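Local atomic coordinates of putative esterase (Uncultured bacterium, PDB entry 7C4D), a protein that probably hydrolyses carboxylic ester bonds, as a marine bacterial esterase of the alpha/beta hydrolase fold. Residues 12-17 against 61-66; 16-21 against 51-56; 23-28 against 88-93; 57-62 against 189-194. One frame throughout, in Å; residues are numbered along the deposited sequence.

Interaction 1 (12-17 against 61-66); sequences LELFFR and GRSPHA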
# COMPACT_ATOMS: atom_id res chain seq x y z
N LEU A 12 -1.58 -13.28 -10.47
CA LEU A 12 -3.02 -13.09 -10.43
C LEU A 12 -3.35 -11.91 -11.33
O LEU A 12 -2.50 -11.03 -11.52
CB LEU A 12 -3.42 -12.80 -8.99
CG LEU A 12 -3.10 -13.88 -7.96
CD1 LEU A 12 -3.50 -13.44 -6.57
CD2 LEU A 12 -3.81 -15.18 -8.30
N GLU A 13 -4.59 -11.90 -11.84
CA GLU A 13 -5.17 -10.75 -12.52
C GLU A 13 -5.72 -9.80 -11.46
O GLU A 13 -6.63 -10.16 -10.71
CB GLU A 13 -6.23 -11.19 -13.53
CG GLU A 13 -5.63 -11.89 -14.73
CD GLU A 13 -6.60 -12.18 -15.86
OE1 GLU A 13 -7.73 -11.62 -15.83
OE2 GLU A 13 -6.24 -12.95 -16.77
N LEU A 14 -5.14 -8.59 -11.37
CA LEU A 14 -5.55 -7.67 -10.33
C LEU A 14 -6.78 -6.90 -10.82
O LEU A 14 -6.89 -6.57 -12.01
CB LEU A 14 -4.39 -6.75 -9.95
CG LEU A 14 -3.18 -7.38 -9.27
CD1 LEU A 14 -2.17 -6.32 -8.84
CD2 LEU A 14 -3.57 -8.27 -8.10
N PHE A 15 -7.73 -6.71 -9.91
CA PHE A 15 -8.81 -5.76 -10.11
C PHE A 15 -8.25 -4.33 -10.06
O PHE A 15 -7.36 -4.03 -9.25
CB PHE A 15 -9.86 -5.89 -9.02
CG PHE A 15 -10.92 -4.82 -9.12
CD1 PHE A 15 -11.88 -4.85 -10.11
CD2 PHE A 15 -10.95 -3.79 -8.21
CE1 PHE A 15 -12.85 -3.86 -10.19
CE2 PHE A 15 -11.89 -2.77 -8.30
CZ PHE A 15 -12.85 -2.82 -9.29
N PHE A 16 -8.79 -3.47 -10.94
CA PHE A 16 -8.44 -2.05 -11.02
C PHE A 16 -9.65 -1.24 -11.48
O PHE A 16 -10.62 -1.77 -12.04
CB PHE A 16 -7.33 -1.79 -12.05
CG PHE A 16 -7.74 -2.00 -13.49
CD1 PHE A 16 -7.76 -3.27 -14.05
CD2 PHE A 16 -8.12 -0.92 -14.28
CE1 PHE A 16 -8.12 -3.46 -15.38
CE2 PHE A 16 -8.49 -1.11 -15.61
CZ PHE A 16 -8.49 -2.38 -16.15
N ARG A 17 -9.55 0.05 -11.19
CA ARG A 17 -10.41 1.10 -11.74
C ARG A 17 -9.51 2.20 -12.30
O ARG A 17 -8.45 2.49 -11.74
CB ARG A 17 -11.29 1.69 -10.62
CG ARG A 17 -12.41 0.78 -10.15
CD ARG A 17 -13.55 1.52 -9.45
NE ARG A 17 -13.12 2.14 -8.21
CZ ARG A 17 -13.16 3.45 -7.96
NH1 ARG A 17 -12.74 3.95 -6.80
NH2 ARG A 17 -13.65 4.26 -8.88
N GLY A 61 -9.30 -6.14 -1.38
CA GLY A 61 -10.41 -5.54 -2.10
C GLY A 61 -11.15 -6.59 -2.92
O GLY A 61 -11.60 -7.60 -2.38
N ARG A 62 -11.22 -6.38 -4.23
CA ARG A 62 -11.87 -7.32 -5.13
C ARG A 62 -10.86 -8.17 -5.88
O ARG A 62 -11.24 -8.84 -6.83
CB ARG A 62 -12.70 -6.56 -6.18
CG ARG A 62 -13.72 -5.60 -5.59
CD ARG A 62 -14.66 -5.16 -6.68
NE ARG A 62 -15.92 -4.74 -6.11
CZ ARG A 62 -16.15 -3.55 -5.58
NH1 ARG A 62 -15.20 -2.64 -5.56
NH2 ARG A 62 -17.35 -3.27 -5.10
N SER A 63 -9.58 -8.13 -5.50
CA SER A 63 -8.60 -8.92 -6.23
C SER A 63 -8.59 -10.39 -5.78
O SER A 63 -9.15 -10.73 -4.73
CB SER A 63 -7.24 -8.25 -6.18
OG SER A 63 -7.02 -7.46 -7.35
N PRO A 64 -8.03 -11.34 -6.57
CA PRO A 64 -8.04 -12.76 -6.22
C PRO A 64 -7.16 -13.05 -5.01
O PRO A 64 -6.21 -12.32 -4.74
CB PRO A 64 -7.41 -13.47 -7.44
CG PRO A 64 -7.42 -12.47 -8.57
CD PRO A 64 -7.43 -11.11 -7.90
N HIS A 65 -7.49 -14.14 -4.31
CA HIS A 65 -6.80 -14.61 -3.12
C HIS A 65 -5.73 -15.61 -3.54
O HIS A 65 -5.82 -16.19 -4.61
CB HIS A 65 -7.81 -15.19 -2.14
CG HIS A 65 -8.62 -14.15 -1.45
ND1 HIS A 65 -9.12 -14.34 -0.19
CD2 HIS A 65 -8.99 -12.90 -1.82
CE1 HIS A 65 -9.80 -13.27 0.19
NE2 HIS A 65 -9.75 -12.37 -0.80
N ALA A 66 -4.66 -15.68 -2.72
CA ALA A 66 -3.54 -16.61 -2.84
C ALA A 66 -2.85 -16.71 -1.48
O ALA A 66 -3.14 -15.93 -0.58
CB ALA A 66 -2.60 -16.20 -3.95
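F15 and R62 run alongside each other in the same direction. R62 CB and CD lie over one face of the phenyl ring. R62 CD sits 4.0 Å from the centroid of the F15 ring and only 12° off its normal, a CH-pi contact, while R62 CB lies near F15 CG. F15 CG is anti to its backbone N (chi1 174°), which sets it beside the carbonyl carbon and within reach of R62 CB. The guanidinium plane is turned 57° from the ring. Beside this pair, F15 N donates to S63 OG at 2.8 Å. S63 OG is also hydrogen-bonded to the backbone O of D56, so this buried hydroxyl has two partners. L12 and P64 pass each other head to tail. L12 CD1 reaches P64 CB at 4.0 Å and A66 CB at 3.9 Å. The P64 ring rests on the backbone of E13, its CD 3.1 Å from E13 O. The two segments run nearly antiparallel. The contact lays the lead-in to the first strand, 16-19, against the loop after strand 51-55, at the edge of the central sheet of an alpha/beta hydrolase fold.

Interaction 2 (16-21 against 51-56); sequences FRKKGE and QVYLID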
# COMPACT_ATOMS: atom_id res chain seq x y z
N PHE A 16 -8.79 -3.47 -10.94
CA PHE A 16 -8.44 -2.05 -11.02
C PHE A 16 -9.65 -1.24 -11.48
O PHE A 16 -10.62 -1.77 -12.04
CB PHE A 16 -7.33 -1.79 -12.05
CG PHE A 16 -7.74 -2.00 -13.49
CD1 PHE A 16 -7.76 -3.27 -14.05
CD2 PHE A 16 -8.12 -0.92 -14.28
CE1 PHE A 16 -8.12 -3.46 -15.38
CE2 PHE A 16 -8.49 -1.11 -15.61
CZ PHE A 16 -8.49 -2.38 -16.15
N ARG A 17 -9.55 0.05 -11.19
CA ARG A 17 -10.41 1.10 -11.74
C ARG A 17 -9.51 2.20 -12.30
O ARG A 17 -8.45 2.49 -11.74
CB ARG A 17 -11.29 1.69 -10.62
CG ARG A 17 -12.41 0.78 -10.15
CD ARG A 17 -13.55 1.52 -9.45
NE ARG A 17 -13.12 2.14 -8.21
CZ ARG A 17 -13.16 3.45 -7.96
NH1 ARG A 17 -12.74 3.95 -6.80
NH2 ARG A 17 -13.65 4.26 -8.88
N LYS A 18 -9.92 2.80 -13.42
CA LYS A 18 -9.14 3.84 -14.09
C LYS A 18 -9.89 5.17 -14.03
O LYS A 18 -11.05 5.23 -14.40
CB LYS A 18 -8.90 3.43 -15.54
CG LYS A 18 -8.15 4.44 -16.39
CD LYS A 18 -7.74 3.85 -17.71
CE LYS A 18 -7.35 4.90 -18.70
NZ LYS A 18 -7.17 4.29 -20.03
N LYS A 19 -9.25 6.22 -13.52
CA LYS A 19 -9.76 7.58 -13.54
C LYS A 19 -8.81 8.40 -14.39
O LYS A 19 -7.61 8.43 -14.12
CB LYS A 19 -9.75 8.16 -12.12
CG LYS A 19 -10.36 7.29 -11.01
CD LYS A 19 -11.86 7.08 -11.12
CE LYS A 19 -12.67 8.35 -11.07
NZ LYS A 19 -14.06 8.10 -11.52
N GLY A 20 -9.35 9.04 -15.44
CA GLY A 20 -8.58 9.92 -16.30
C GLY A 20 -8.36 9.24 -17.65
O GLY A 20 -8.03 8.06 -17.68
N GLU A 21 -8.53 10.02 -18.74
CA GLU A 21 -8.45 9.53 -20.11
C GLU A 21 -7.16 9.98 -20.80
O GLU A 21 -6.76 9.38 -21.79
CB GLU A 21 -9.71 9.96 -20.87
CG GLU A 21 -10.33 8.84 -21.71
CD GLU A 21 -10.90 9.26 -23.06
OE1 GLU A 21 -11.40 10.40 -23.19
OE2 GLU A 21 -10.83 8.44 -24.00
N GLN A 51 -3.47 9.29 -16.31
CA GLN A 51 -4.39 8.17 -16.42
C GLN A 51 -4.15 7.29 -15.20
O GLN A 51 -3.21 6.52 -15.20
CB GLN A 51 -4.12 7.42 -17.73
CG GLN A 51 -4.44 8.27 -18.97
CD GLN A 51 -4.32 7.45 -20.22
OE1 GLN A 51 -5.11 6.54 -20.47
NE2 GLN A 51 -3.26 7.68 -20.96
N VAL A 52 -4.96 7.50 -14.16
CA VAL A 52 -4.71 6.89 -12.87
C VAL A 52 -5.36 5.51 -12.79
O VAL A 52 -6.57 5.38 -13.02
CB VAL A 52 -5.22 7.79 -11.73
CG1 VAL A 52 -4.85 7.20 -10.38
CG2 VAL A 52 -4.72 9.24 -11.86
N TYR A 53 -4.55 4.51 -12.41
CA TYR A 53 -5.02 3.14 -12.17
C TYR A 53 -4.99 2.84 -10.67
O TYR A 53 -3.93 2.92 -10.03
CB TYR A 53 -4.16 2.14 -12.92
CG TYR A 53 -4.26 2.24 -14.42
CD1 TYR A 53 -3.51 3.17 -15.11
CD2 TYR A 53 -5.12 1.42 -15.13
CE1 TYR A 53 -3.61 3.28 -16.48
CE2 TYR A 53 -5.23 1.50 -16.51
CZ TYR A 53 -4.46 2.44 -17.18
OH TYR A 53 -4.52 2.53 -18.53
N LEU A 54 -6.18 2.61 -10.10
CA LEU A 54 -6.31 2.25 -8.69
C LEU A 54 -6.44 0.73 -8.64
O LEU A 54 -7.47 0.17 -9.02
CB LEU A 54 -7.56 2.90 -8.10
CG LEU A 54 -7.69 4.42 -8.20
CD1 LEU A 54 -9.01 4.83 -7.60
CD2 LEU A 54 -6.58 5.10 -7.43
N ILE A 55 -5.34 0.10 -8.22
CA ILE A 55 -5.16 -1.35 -8.25
C ILE A 55 -5.46 -1.88 -6.85
O ILE A 55 -5.13 -1.22 -5.85
CB ILE A 55 -3.72 -1.65 -8.70
CG1 ILE A 55 -3.56 -1.52 -10.22
CG2 ILE A 55 -3.24 -2.99 -8.19
CD1 ILE A 55 -4.17 -2.63 -10.95
N ASP A 56 -6.19 -3.01 -6.79
CA ASP A 56 -6.36 -3.79 -5.57
C ASP A 56 -5.28 -4.88 -5.64
O ASP A 56 -5.15 -5.55 -6.65
CB ASP A 56 -7.76 -4.42 -5.47
CG ASP A 56 -8.91 -3.47 -5.17
OD1 ASP A 56 -8.66 -2.30 -4.87
OD2 ASP A 56 -10.06 -3.91 -5.17
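R17 and K19 face L54 and V52 as hydrogen-bonded antiparallel pairs, and four backbone bonds join the strands. R17 N donates to L54 O and L54 N returns a bond to R17 O, 2.8 Å long and nearly straight at 169°. K19 and V52 repeat the exchange. F16 with I55 and K18 with Y53 are the non-hydrogen-bonded pairs, where CA-H...O contacts fill in, such as F16 CA to L54 O at 3.1 Å.

Apolar contacts gather on the face that bears F16, K18, Y53 and I55. F16 CB meets I55 CD1 at 3.4 Å. The F16 and Y53 side chains run alongside; their rings meet obliquely, planes 49° apart, and touch at CD2 to CD2, 3.9 Å. K18 follows Y53 outward, with K18 CG above one face of the ring, toward its rim.

One polar side-chain bond crosses. The K18 chain is extended, CG anti to the backbone N (chi1 178°), and NZ donates to Q51 OE1 at 3.1 Å, nearly in line with the C=O. The amide nitrogen of Q51 is held by G23 O.

Strand 16-19 is an outermost strand of the sheet. Its antiparallel pairing with 51-55, next to otherwise parallel strands, is characteristic of the alpha/beta hydrolase fold.

Interaction 3 (23-28 against 88-93); sequences GEPLII and ESVNII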
# COMPACT_ATOMS: atom_id res chain seq x y z
N GLY A 23 -2.92 11.72 -20.47
CA GLY A 23 -1.71 11.86 -19.68
C GLY A 23 -0.93 10.56 -19.55
O GLY A 23 -1.37 9.48 -19.97
N GLU A 24 0.24 10.66 -18.91
CA GLU A 24 1.04 9.48 -18.61
C GLU A 24 0.30 8.59 -17.61
O GLU A 24 -0.46 9.09 -16.78
CB GLU A 24 2.38 9.89 -18.01
CG GLU A 24 3.19 10.82 -18.89
CD GLU A 24 4.40 11.33 -18.13
OE1 GLU A 24 4.59 10.94 -16.94
OE2 GLU A 24 5.16 12.09 -18.71
N PRO A 25 0.50 7.26 -17.63
CA PRO A 25 -0.18 6.39 -16.68
C PRO A 25 0.43 6.64 -15.31
O PRO A 25 1.60 6.99 -15.19
CB PRO A 25 0.16 4.97 -17.12
CG PRO A 25 0.57 5.18 -18.57
CD PRO A 25 1.29 6.51 -18.61
N LEU A 26 -0.42 6.47 -14.30
CA LEU A 26 -0.02 6.60 -12.92
C LEU A 26 -0.72 5.46 -12.19
O LEU A 26 -1.95 5.41 -12.13
CB LEU A 26 -0.45 7.98 -12.43
CG LEU A 26 -0.25 8.28 -10.93
CD1 LEU A 26 1.18 8.05 -10.51
CD2 LEU A 26 -0.65 9.73 -10.62
N ILE A 27 0.08 4.55 -11.63
CA ILE A 27 -0.43 3.40 -10.90
C ILE A 27 -0.30 3.68 -9.41
O ILE A 27 0.80 4.04 -8.96
CB ILE A 27 0.32 2.10 -11.32
CG1 ILE A 27 0.09 1.76 -12.79
CG2 ILE A 27 -0.07 0.94 -10.41
CD1 ILE A 27 0.90 0.59 -13.35
N ILE A 28 -1.41 3.49 -8.66
CA ILE A 28 -1.37 3.68 -7.21
C ILE A 28 -1.57 2.31 -6.53
O ILE A 28 -2.49 1.58 -6.89
CB ILE A 28 -2.39 4.75 -6.77
CG1 ILE A 28 -2.26 6.02 -7.60
CG2 ILE A 28 -2.35 5.07 -5.28
CD1 ILE A 28 -3.16 7.19 -7.10
N GLU A 88 3.76 1.18 -21.56
CA GLU A 88 5.18 1.15 -21.85
C GLU A 88 5.99 1.53 -20.61
O GLU A 88 6.87 0.78 -20.18
CB GLU A 88 5.50 2.07 -23.04
CG GLU A 88 6.54 1.48 -23.98
CD GLU A 88 6.42 -0.02 -24.17
OE1 GLU A 88 5.41 -0.47 -24.75
OE2 GLU A 88 7.33 -0.75 -23.72
N SER A 89 5.68 2.72 -20.06
CA SER A 89 6.38 3.22 -18.89
C SER A 89 5.41 4.02 -18.02
O SER A 89 4.55 4.73 -18.53
CB SER A 89 7.61 3.99 -19.27
OG SER A 89 7.25 5.19 -19.93
N VAL A 90 5.58 3.89 -16.70
CA VAL A 90 4.54 4.31 -15.78
C VAL A 90 5.13 5.08 -14.62
O VAL A 90 6.24 4.79 -14.17
CB VAL A 90 3.73 3.12 -15.25
CG1 VAL A 90 2.91 2.48 -16.33
CG2 VAL A 90 4.55 2.14 -14.41
N ASN A 91 4.30 6.00 -14.10
CA ASN A 91 4.53 6.56 -12.78
C ASN A 91 3.88 5.64 -11.75
O ASN A 91 2.84 5.06 -12.03
CB ASN A 91 3.92 7.96 -12.66
CG ASN A 91 4.57 8.94 -13.61
OD1 ASN A 91 5.74 9.24 -13.48
ND2 ASN A 91 3.82 9.36 -14.62
N ILE A 92 4.43 5.60 -10.55
CA ILE A 92 3.94 4.72 -9.50
C ILE A 92 3.98 5.48 -8.19
O ILE A 92 5.00 6.07 -7.86
CB ILE A 92 4.75 3.40 -9.39
CG1 ILE A 92 4.64 2.59 -10.68
CG2 ILE A 92 4.30 2.57 -8.18
CD1 ILE A 92 5.46 1.29 -10.68
N ILE A 93 2.88 5.37 -7.44
CA ILE A 93 2.82 5.69 -6.03
C ILE A 93 2.51 4.40 -5.24
O ILE A 93 1.56 3.70 -5.55
CB ILE A 93 1.72 6.75 -5.77
CG1 ILE A 93 1.92 8.02 -6.61
CG2 ILE A 93 1.62 7.05 -4.27
CD1 ILE A 93 0.70 8.94 -6.67
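P25, I27, N91 and I93 link their main chains in parallel register, the short strand axes 25° apart, with N91 N donating to P25 O, I27 N to N91 O and I93 N to I27 O. The I27 N to N91 O bond is 2.8 Å and nearly straight at 172°.

N91 adds side-chain bonds at the start of the ladder. Its ND2 has two acceptors. It donates to E24 OE1 at 2.9 Å, and the carboxylate and amide planes are nearly coplanar, 19° apart. It also donates to P25 O at 3.3 Å. N91 N and ND2 reach P25 O from opposite faces of its carbonyl plane, so this oxygen is gripped twice. An alanine in place of N91 would probably leave E24 OE1 without this donor and P25 O with only its backbone bond from the strand.

The strands belong to the parallel part of the alpha/beta hydrolase sheet. Strand 90-95 leads into a probable nucleophile elbow, whose residues I93 touches.

Apolar contacts follow along the strands. L26 crosses N91 at about a right angle, and its CD1 touches N91 CB at 3.5 Å and I93 CG1 at 4.0 Å. On the other face I27 CD1 meets V90 CG1 at 4.1 Å. P25 CB lies against V90 CG1 at 3.8 Å. I82 of helix 71-84 meets I27 and V90, and L78 meets I27, while A102 and F105 of helix 97-108 meet I92.

Interaction 4 (57-62 against 189-194); sequences QRNHGR and KINIDS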
# COMPACT_ATOMS: atom_id res chain seq x y z
N GLN A 57 -4.39 -4.95 -4.65
CA GLN A 57 -3.34 -5.96 -4.71
C GLN A 57 -3.88 -7.32 -4.27
O GLN A 57 -4.97 -7.38 -3.68
CB GLN A 57 -2.15 -5.50 -3.88
CG GLN A 57 -1.46 -4.29 -4.51
CD GLN A 57 -0.31 -3.88 -3.66
OE1 GLN A 57 0.82 -4.34 -3.84
NE2 GLN A 57 -0.63 -3.07 -2.67
N ARG A 58 -3.11 -8.41 -4.54
CA ARG A 58 -3.53 -9.76 -4.15
C ARG A 58 -3.97 -9.79 -2.69
O ARG A 58 -3.39 -9.08 -1.85
CB ARG A 58 -2.44 -10.78 -4.49
CG ARG A 58 -1.21 -10.75 -3.60
CD ARG A 58 -0.40 -12.02 -3.76
NE ARG A 58 -0.09 -12.18 -5.16
CZ ARG A 58 0.26 -13.33 -5.74
NH1 ARG A 58 0.37 -14.41 -5.00
NH2 ARG A 58 0.51 -13.38 -7.03
N ASN A 59 -5.07 -10.52 -2.42
CA ASN A 59 -5.66 -10.76 -1.11
C ASN A 59 -6.43 -9.54 -0.58
O ASN A 59 -6.86 -9.53 0.58
CB ASN A 59 -4.68 -11.32 -0.09
CG ASN A 59 -4.22 -12.73 -0.42
OD1 ASN A 59 -4.97 -13.54 -0.99
ND2 ASN A 59 -2.97 -13.03 -0.09
N HIS A 60 -6.64 -8.53 -1.44
CA HIS A 60 -7.21 -7.26 -1.02
C HIS A 60 -8.33 -6.85 -1.97
O HIS A 60 -8.29 -7.13 -3.16
CB HIS A 60 -6.13 -6.16 -0.94
CG HIS A 60 -5.19 -6.28 0.21
ND1 HIS A 60 -4.08 -7.11 0.16
CD2 HIS A 60 -5.18 -5.68 1.41
CE1 HIS A 60 -3.43 -7.01 1.31
NE2 HIS A 60 -4.11 -6.16 2.11
N GLY A 61 -9.30 -6.14 -1.38
CA GLY A 61 -10.41 -5.54 -2.10
C GLY A 61 -11.15 -6.59 -2.92
O GLY A 61 -11.60 -7.60 -2.38
N ARG A 62 -11.22 -6.38 -4.23
CA ARG A 62 -11.87 -7.32 -5.13
C ARG A 62 -10.86 -8.17 -5.88
O ARG A 62 -11.24 -8.84 -6.83
CB ARG A 62 -12.70 -6.56 -6.18
CG ARG A 62 -13.72 -5.60 -5.59
CD ARG A 62 -14.66 -5.16 -6.68
NE ARG A 62 -15.92 -4.74 -6.11
CZ ARG A 62 -16.15 -3.55 -5.58
NH1 ARG A 62 -15.20 -2.64 -5.56
NH2 ARG A 62 -17.35 -3.27 -5.10
N LYS A 189 -13.42 -9.76 3.19
CA LYS A 189 -13.10 -9.90 1.78
C LYS A 189 -11.61 -10.13 1.60
O LYS A 189 -11.20 -10.59 0.53
CB LYS A 189 -13.59 -8.71 0.94
CG LYS A 189 -13.00 -7.36 1.28
CD LYS A 189 -13.96 -6.24 0.98
CE LYS A 189 -13.27 -4.94 0.66
NZ LYS A 189 -14.25 -3.88 0.37
N ILE A 190 -10.81 -9.78 2.61
CA ILE A 190 -9.36 -9.97 2.62
C ILE A 190 -8.95 -11.36 3.14
O ILE A 190 -9.52 -11.87 4.10
CB ILE A 190 -8.67 -8.86 3.43
CG1 ILE A 190 -9.32 -8.68 4.80
CG2 ILE A 190 -8.64 -7.56 2.65
CD1 ILE A 190 -8.49 -7.88 5.78
N ASN A 191 -7.88 -11.91 2.56
CA ASN A 191 -7.30 -13.19 2.95
C ASN A 191 -6.41 -13.02 4.19
O ASN A 191 -5.18 -13.02 4.08
CB ASN A 191 -6.52 -13.78 1.79
CG ASN A 191 -6.13 -15.23 1.99
OD1 ASN A 191 -6.31 -15.78 3.07
ND2 ASN A 191 -5.60 -15.84 0.93
N ILE A 192 -7.07 -12.86 5.35
CA ILE A 192 -6.43 -12.68 6.64
C ILE A 192 -5.43 -13.82 6.92
O ILE A 192 -4.38 -13.60 7.51
CB ILE A 192 -7.50 -12.56 7.74
CG1 ILE A 192 -8.58 -11.56 7.30
CG2 ILE A 192 -6.91 -12.24 9.11
CD1 ILE A 192 -9.10 -10.66 8.38
N ASP A 193 -5.74 -15.03 6.46
CA ASP A 193 -4.88 -16.16 6.73
C ASP A 193 -3.55 -16.01 6.01
O ASP A 193 -2.49 -16.24 6.61
CB ASP A 193 -5.54 -17.51 6.40
CG ASP A 193 -4.74 -18.68 6.97
OD1 ASP A 193 -4.66 -18.78 8.21
OD2 ASP A 193 -4.16 -19.44 6.16
N SER A 194 -3.62 -15.69 4.71
CA SER A 194 -2.40 -15.49 3.94
C SER A 194 -1.59 -14.33 4.53
O SER A 194 -0.37 -14.41 4.65
CB SER A 194 -2.67 -15.31 2.46
OG SER A 194 -1.50 -14.89 1.75
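N191 has CG anti to its backbone N (chi1 -167°), and N59 has CG anti to its carbonyl carbon, which brings the two CG atoms close. The amide planes are nearly perpendicular, 83° apart. N191 ND2 donates to N59 OD1 at 3.1 Å. The oxygen lies close to the N191 amide plane, but the donor stands well above the N59 carbonyl plane, 60° out of it. N59 OD1 also accepts from A66 N. N191 CB packs on N59 CG at 3.4 Å. A backbone bond runs nearby, N191 N to N59 O, long at 3.3 Å.

N191 OD1 turns to its own helix and accepts from S194 N at 3.2 Å, the N-cap bond of helix 192-196. An alanine in place of N191 would probably leave the helix start without its cap and N59 OD1 without one of its donors. N59 ND2 lies 3.0 Å from S194 OG, which is hydrogen-bonded to D67 O.

I190 CG2 meets H60 CD2 at 4.1 Å, obliquely to the ring. H60 ND1 donates to R58 O, and its NE2 is hydrogen-bonded to Y33 N. K189 runs past G61, with CG 3.9 Å from G61 O.

The contact joins a type II beta turn, Q57 to H60, after strand 51-55 to a capped helix N-terminus. That helix lies in the insertion following strand 113-119, where alpha/beta hydrolases commonly carry their cap.

In the fold
From the N terminus, 12-17 runs into strand 16-19. Interactions 1 and 2 start from this stretch and share F16 and R17. Interaction 2 closes the shorter loop, at 51-56, and interaction 1 the longer one, at 61-66. Interaction 3 opens at 23-28, inside both loops, and closes beyond them at 88-93, so it crosses both. Strand 51-55 lies between 16-19 and 25-29, which places interactions 2 and 3 side by side in one sheet. Interaction 4 opens at 57-62, after interaction 2 has closed. It shares G61 and R62 with interaction 1, crosses interaction 3, and ties the loop after strand 51-55 to the distant helix 192-196.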